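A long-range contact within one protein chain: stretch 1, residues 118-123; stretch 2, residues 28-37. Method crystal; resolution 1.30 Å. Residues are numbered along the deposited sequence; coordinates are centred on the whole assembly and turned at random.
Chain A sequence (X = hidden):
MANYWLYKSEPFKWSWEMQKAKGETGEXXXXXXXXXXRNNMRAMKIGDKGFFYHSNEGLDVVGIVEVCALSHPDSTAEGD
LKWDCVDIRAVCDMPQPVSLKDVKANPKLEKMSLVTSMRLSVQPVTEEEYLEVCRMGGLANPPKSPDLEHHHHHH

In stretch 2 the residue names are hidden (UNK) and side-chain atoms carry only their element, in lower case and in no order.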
# COMPACT_ATOMS: atom_id res chain seq x y z
N MSE A 118 10.97 -0.91 10.01
CA MSE A 118 11.82 0.08 9.36
C MSE A 118 12.28 -0.32 7.96
O MSE A 118 12.80 0.51 7.22
CB MSE A 118 13.06 0.35 10.22
CG MSE A 118 12.77 0.99 11.57
SE MSE A 118 11.93 2.72 11.42
CE MSE A 118 10.14 2.22 11.95
N ARG A 119 12.07 -1.58 7.59
CA ARG A 119 12.51 -2.06 6.28
C ARG A 119 11.47 -2.79 5.43
O ARG A 119 11.81 -3.37 4.40
CB ARG A 119 13.72 -2.97 6.46
CG ARG A 119 14.96 -2.27 6.99
CD ARG A 119 16.07 -3.27 7.29
NE ARG A 119 16.14 -4.33 6.29
CZ ARG A 119 15.64 -5.55 6.47
NH1 ARG A 119 15.74 -6.46 5.50
NH2 ARG A 119 15.04 -5.86 7.61
N LEU A 120 10.22 -2.76 5.85
CA LEU A 120 9.17 -3.44 5.11
C LEU A 120 8.47 -2.47 4.16
O LEU A 120 7.82 -1.52 4.60
CB LEU A 120 8.17 -4.03 6.09
CG LEU A 120 7.19 -5.02 5.47
CD1 LEU A 120 7.95 -6.22 4.93
CD2 LEU A 120 6.18 -5.46 6.52
N SER A 121 8.58 -2.73 2.85
CA SER A 121 7.98 -1.85 1.84
C SER A 121 6.52 -2.16 1.52
O SER A 121 5.81 -1.31 0.96
CB SER A 121 8.80 -1.89 0.54
OG SER A 121 8.64 -3.13 -0.12
N VAL A 122 6.08 -3.36 1.86
CA VAL A 122 4.69 -3.78 1.64
C VAL A 122 4.30 -4.37 2.99
O VAL A 122 4.88 -5.36 3.45
CB VAL A 122 4.58 -4.83 0.53
CG1 VAL A 122 3.12 -5.20 0.31
CG2 VAL A 122 5.20 -4.30 -0.74
N GLN A 123 3.30 -3.75 3.62
CA GLN A 123 2.91 -4.12 4.97
C GLN A 123 1.45 -4.41 5.23
O GLN A 123 0.57 -4.01 4.48
CB GLN A 123 3.31 -2.98 5.93
CG GLN A 123 4.68 -2.37 5.69
CD GLN A 123 4.90 -1.08 6.46
OE1 GLN A 123 6.04 -0.63 6.60
NE2 GLN A 123 3.82 -0.48 6.95
N UNK A 28 2.35 -2.95 -12.20
CA UNK A 28 3.00 -4.13 -11.64
C UNK A 28 3.90 -3.62 -10.52
O UNK A 28 4.69 -2.69 -10.72
c UNK A 28 3.84 -4.82 -12.71
o UNK A 28 5.70 -6.10 -14.27
c UNK A 28 4.45 -6.13 -12.24
c UNK A 28 5.43 -6.73 -13.23
o UNK A 28 5.92 -7.85 -12.96
N UNK A 29 3.78 -4.21 -9.33
CA UNK A 29 4.58 -3.75 -8.20
C UNK A 29 5.95 -4.41 -8.16
O UNK A 29 6.27 -5.20 -7.26
c UNK A 29 4.13 -2.93 -5.88
c UNK A 29 3.34 0.66 -6.86
c UNK A 29 3.83 -3.98 -6.89
c UNK A 29 4.37 0.49 -4.67
c UNK A 29 3.93 -1.52 -6.03
c UNK A 29 3.83 1.25 -5.68
n UNK A 29 4.89 -1.89 -4.04
c UNK A 29 4.71 -3.10 -4.66
c UNK A 29 3.38 -0.72 -7.05
c UNK A 29 4.41 -0.90 -4.86
N UNK A 30 6.78 -4.05 -9.13
CA UNK A 30 8.12 -4.60 -9.30
C UNK A 30 9.16 -4.04 -8.34
O UNK A 30 8.94 -3.04 -7.67
c UNK A 30 8.63 -4.35 -10.72
c UNK A 30 7.69 -4.96 -11.74
o UNK A 30 8.70 -2.94 -10.94
N UNK A 31 10.31 -4.70 -8.29
CA UNK A 31 11.41 -4.23 -7.47
C UNK A 31 11.47 -4.66 -6.02
O UNK A 31 12.43 -4.33 -5.32
N UNK A 32 10.46 -5.39 -5.54
CA UNK A 32 10.48 -5.83 -4.15
C UNK A 32 11.47 -6.98 -4.03
O UNK A 32 11.34 -8.00 -4.71
c UNK A 32 9.15 -6.90 -2.30
c UNK A 32 8.14 -5.09 -3.69
c UNK A 32 9.08 -6.28 -3.69
N UNK A 33 12.47 -6.80 -3.16
CA UNK A 33 13.50 -7.81 -2.94
C UNK A 33 13.61 -8.09 -1.44
O UNK A 33 14.71 -8.15 -0.87
c UNK A 33 13.51 -7.80 -8.02
n UNK A 33 12.31 -7.81 -7.46
c UNK A 33 14.58 -8.29 -5.83
n UNK A 33 13.64 -7.57 -9.32
c UNK A 33 14.84 -7.33 -3.50
c UNK A 33 14.81 -7.03 -5.00
n UNK A 33 14.60 -8.03 -7.27
N UNK A 34 12.45 -8.25 -0.81
CA UNK A 34 12.33 -8.52 0.61
C UNK A 34 11.34 -9.68 0.71
O UNK A 34 10.23 -9.59 0.19
o UNK A 34 10.63 -8.15 3.23
c UNK A 34 11.80 -7.27 1.33
n UNK A 34 12.47 -6.92 3.62
c UNK A 34 11.58 -7.48 2.81
N UNK A 35 11.74 -10.76 1.37
CA UNK A 35 10.88 -11.93 1.48
C UNK A 35 9.55 -11.67 2.16
O UNK A 35 8.51 -12.11 1.68
c UNK A 35 15.25 -13.80 1.30
c UNK A 35 14.12 -13.39 2.00
c UNK A 35 12.85 -13.53 1.45
c UNK A 35 12.73 -14.11 0.19
c UNK A 35 11.62 -13.06 2.20
c UNK A 35 13.86 -14.53 -0.51
c UNK A 35 15.11 -14.37 0.05
o UNK A 35 16.23 -14.78 -0.65
N UNK A 36 9.57 -10.94 3.27
CA UNK A 36 8.33 -10.66 3.99
C UNK A 36 7.37 -9.81 3.16
O UNK A 36 6.17 -10.06 3.15
n UNK A 36 6.88 -11.87 6.29
c UNK A 36 8.63 -9.96 5.31
c UNK A 36 7.39 -9.52 6.06
c UNK A 36 6.39 -10.64 6.26
o UNK A 36 5.19 -10.40 6.40
N UNK A 37 7.91 -8.81 2.47
CA UNK A 37 7.08 -7.95 1.63
C UNK A 37 6.48 -8.78 0.49
O UNK A 37 5.30 -8.64 0.15
c UNK A 37 7.91 -6.80 1.07
O HOH W 1 6.48 -1.02 -1.84
O HOH W 2 15.22 -5.91 2.80

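Position 28 has three side-chain carbons in a row, the third carrying two oxygens. It lies out of reach of stretch 1. A carboxylate after two other carbons, three in all, is E28.

Position 29 has one carbon, then fused five- and six-membered rings holding eight carbons and one nitrogen. The ring nitrogen comes within 4.1 Å of V122 CG2, which sits at the ring edge. A water joins the same nitrogen, which donates to it at 2.9 Å, to S121 O. An indole identifies W29.

Position 30 has one carbon carrying an oxygen and a carbon. It touches nothing on stretch 1. This is T30; its N makes a weak bond to E28 O, 3.0 Å away.

Position 31 has no side-chain atoms. Its phi is 87° and its psi -4°, where a CB would jam against the carbonyl O of T30. It is G31.

Position 32 has one carbon carrying two more. One of the branch carbons lies 4.2 Å from V122 CG2. The branched, all-carbon side chain is V32.

Position 33 has three carbons, a nitrogen, and a carbon bearing two more nitrogens. Its CB points away from stretch 1. The guanidinium makes it R33, whose NH1 donates to V32 O at 2.9 Å.

Position 34 has two carbons, the second carrying one oxygen and one nitrogen. Its CB points toward stretch 1. The oxygen accepts from the backbone N of position 37 at 2.9 Å, a capping bond. The short amide fits N34. Its ND2 lies 3.7 Å from R119 O, and a water accepts from both N34 ND2 and, weakly, R119 NH1.

Position 35 has one carbon and a six-carbon ring bearing an oxygen. Its CB points away from stretch 1. The phenol is Y35.

Position 36 has three carbons, the third carrying one oxygen and one nitrogen. Its second carbon lies 3.5 Å from L120 CD1. The longer amide is Q36.

Position 37 has a single side-chain carbon. That CB is 3.9 Å from V122 CB, from L120 CD1 and from S121 OG. This is A37.

The contact works mainly by packing. No direct hydrogen bond crosses between the stretches. A37 sits at the start of a helix, and its small side chain lets L120, S121 and V122 come close. V122 also reaches W29 and V32, whose CB atoms likewise point toward stretch 1. N34 caps the helix while its amide nitrogen faces R119. The two waters supply polar bridges, one from W29 to S121 and one from N34 to R119.

Stretch 2 28-37: EWTGVRNYQA
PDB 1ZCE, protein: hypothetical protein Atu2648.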